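Local coordinates for putative restriction endonuclease domain-containing protein (Anabaena variabilis, PDB 3OT2) that is of unknown function but is probably a nuclease of the DUF820/Uma2 family, related to PD-(D/E)XK restriction endonucleases, at residues P106-E111 with V166-F171. Residues are numbered along the deposited sequence; the frame is centred on the assembly and turned at random.
Sequences PDWTIE and VPVPSF
Trp108 carries its CG anti to the backbone N (chi1 179°), which puts that atom beside Pro169; chi2 then sets the plane of the indole. Phe171 is set differently: its CG sits between the backbone N and the carbonyl carbon (chi1 67°), turned toward the strand. At the middle of the contact Pro169 lays CD over the six-membered ring of Trp108, 3.6 Å from the ring centroid and 14° off the normal, a CH-pi contact. The neighbouring CG of Pro169 lies above and just outside the CG–CD2 bond of the indole, 3.6 Å from Trp108 CD2, and the two side chains cross at about a right angle. Ile110 CD1 covers the opposite indole face nearer its rim, clamping the ring between a proline of the loop and an isoleucine of its own strand. At the far end Val168 CG1 comes obliquely to Trp108 CH2 at 3.8 Å. Phe171 closes the other end with the tip of its ring, also oblique, CZ 4.1 Å from Trp108 CE3 and CE2 3.9 Å from Asp107 CB. An alanine in place of Trp108 would probably open a gap beneath Pro169 and deprive Val168 CG1 and Ile110 CD1 of the surface they pack on. No hydrogen bond joins the two segments; the carboxylate of Asp107 turns to a salt bridge with Arg89 and to hydrogen bonds with Gln135 and the Ile86 N. Trp138 meets the indole edge-to-face, and Ile53 of helix 40-57 packs on it too. Asp107 and Trp108 together face Val84 in a classic beta bulge, where strand 108-112 enters the central mixed sheet of this putative PD-(D/E)XK nuclease fold and the loop after strand 157-159 packs against it.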
loop_
_atom_site.group_PDB
_atom_site.type_symbol
_atom_site.label_atom_id
_atom_site.label_comp_id
_atom_site.label_asym_id
_atom_site.label_seq_id
_atom_site.Cartn_x
_atom_site.Cartn_y
_atom_site.Cartn_z
ATOM N N PRO A 106 13.616 9.408 -9.539
ATOM C CA PRO A 106 13.029 9.395 -10.902
ATOM C C PRO A 106 11.826 10.325 -11.001
ATOM O O PRO A 106 11.216 10.634 -9.986
ATOM C CB PRO A 106 12.584 7.934 -11.107
ATOM C CG PRO A 106 13.157 7.158 -9.959
ATOM C CD PRO A 106 13.404 8.126 -8.840
ATOM N N ASP A 107 11.444 10.742 -12.208
ATOM C CA ASP A 107 10.212 11.523 -12.360
ATOM C C ASP A 107 9.017 10.593 -12.207
ATOM O O ASP A 107 7.960 10.984 -11.725
ATOM C CB ASP A 107 10.195 12.210 -13.737
ATOM C CG ASP A 107 11.131 13.381 -13.741
ATOM O OD1 ASP A 107 10.743 14.443 -13.203
ATOM O OD2 ASP A 107 12.307 13.199 -14.155
ATOM N N TRP A 108 9.205 9.339 -12.592
ATOM C CA TRP A 108 8.174 8.317 -12.546
ATOM C C TRP A 108 8.825 6.981 -12.177
ATOM O O TRP A 108 9.741 6.525 -12.873
ATOM C CB TRP A 108 7.455 8.273 -13.912
ATOM C CG TRP A 108 6.354 7.257 -14.091
ATOM C CD1 TRP A 108 5.638 6.610 -13.117
ATOM C CD2 TRP A 108 5.768 6.880 -15.346
ATOM N NE1 TRP A 108 4.688 5.794 -13.700
ATOM C CE2 TRP A 108 4.732 5.965 -15.068
ATOM C CE3 TRP A 108 6.040 7.214 -16.698
ATOM C CZ2 TRP A 108 3.967 5.375 -16.090
ATOM C CZ3 TRP A 108 5.268 6.638 -17.704
ATOM C CH2 TRP A 108 4.264 5.718 -17.401
ATOM N N THR A 109 8.397 6.395 -11.042
ATOM C CA THR A 109 8.939 5.114 -10.593
ATOM C C THR A 109 7.885 4.030 -10.799
ATOM O O THR A 109 6.718 4.239 -10.489
ATOM C CB THR A 109 9.482 5.164 -9.137
ATOM O OG1 THR A 109 10.048 3.893 -8.821
ATOM C CG2 THR A 109 8.400 5.453 -8.080
ATOM N N ILE A 110 8.296 2.881 -11.333
ATOM C CA ILE A 110 7.381 1.756 -11.535
ATOM C C ILE A 110 7.964 0.532 -10.853
ATOM O O ILE A 110 9.097 0.151 -11.128
ATOM C CB ILE A 110 7.067 1.493 -13.028
ATOM C CG1 ILE A 110 6.438 2.743 -13.695
ATOM C CG2 ILE A 110 6.175 0.257 -13.189
ATOM C CD1 ILE A 110 6.606 2.796 -15.136
ATOM N N GLU A 111 7.182 -0.057 -9.934
ATOM C CA GLU A 111 7.545 -1.254 -9.200
ATOM C C GLU A 111 6.565 -2.337 -9.538
ATOM O O GLU A 111 5.360 -2.094 -9.572
ATOM C CB GLU A 111 7.568 -0.998 -7.683
ATOM C CG GLU A 111 8.567 0.075 -7.264
ATOM C CD GLU A 111 10.030 -0.347 -7.213
ATOM O OE1 GLU A 111 10.397 -1.405 -7.779
ATOM O OE2 GLU A 111 10.823 0.408 -6.618
ATOM N N VAL A 166 -4.739 3.568 -17.061
ATOM C CA VAL A 166 -3.926 3.847 -15.880
ATOM C C VAL A 166 -3.343 5.248 -16.063
ATOM O O VAL A 166 -2.762 5.506 -17.110
ATOM C CB VAL A 166 -2.838 2.774 -15.634
ATOM C CG1 VAL A 166 -2.214 2.928 -14.249
ATOM C CG2 VAL A 166 -3.409 1.367 -15.801
ATOM N N PRO A 167 -3.493 6.169 -15.092
ATOM C CA PRO A 167 -2.904 7.508 -15.258
ATOM C C PRO A 167 -1.393 7.471 -15.439
ATOM O O PRO A 167 -0.676 6.633 -14.858
ATOM C CB PRO A 167 -3.234 8.224 -13.939
ATOM C CG PRO A 167 -4.305 7.444 -13.313
ATOM C CD PRO A 167 -4.156 6.033 -13.782
ATOM N N VAL A 168 -0.916 8.424 -16.205
ATOM C CA VAL A 168 0.505 8.573 -16.498
ATOM C C VAL A 168 0.912 10.012 -16.182
ATOM O O VAL A 168 0.045 10.890 -16.192
ATOM C CB VAL A 168 0.808 8.186 -17.981
ATOM C CG1 VAL A 168 0.639 6.683 -18.207
ATOM C CG2 VAL A 168 -0.029 8.998 -18.985
ATOM N N PRO A 169 2.203 10.312 -15.905
ATOM C CA PRO A 169 2.587 11.730 -15.715
ATOM C C PRO A 169 2.306 12.520 -16.991
ATOM O O PRO A 169 2.236 11.927 -18.073
ATOM C CB PRO A 169 4.085 11.665 -15.409
ATOM C CG PRO A 169 4.384 10.242 -15.133
ATOM C CD PRO A 169 3.375 9.424 -15.867
ATOM N N SER A 170 2.086 13.837 -16.875
ATOM C CA SER A 170 1.701 14.634 -18.042
ATOM C C SER A 170 2.767 14.583 -19.174
ATOM O O SER A 170 2.372 14.607 -20.347
ATOM C CB SER A 170 1.357 16.070 -17.653
ATOM O OG SER A 170 2.468 16.701 -17.041
ATOM N N PHE A 171 4.074 14.413 -18.858
ATOM C CA PHE A 171 5.064 14.319 -19.946
ATOM C C PHE A 171 4.820 13.049 -20.802
ATOM O O PHE A 171 5.227 13.027 -21.961
ATOM C CB PHE A 171 6.516 14.325 -19.416
ATOM C CG PHE A 171 6.922 13.107 -18.599
ATOM C CD1 PHE A 171 7.354 11.935 -19.225
ATOM C CD2 PHE A 171 6.931 13.155 -17.201
ATOM C CE1 PHE A 171 7.770 10.832 -18.470
ATOM C CE2 PHE A 171 7.399 12.059 -16.446
ATOM C CZ PHE A 171 7.792 10.903 -17.085
#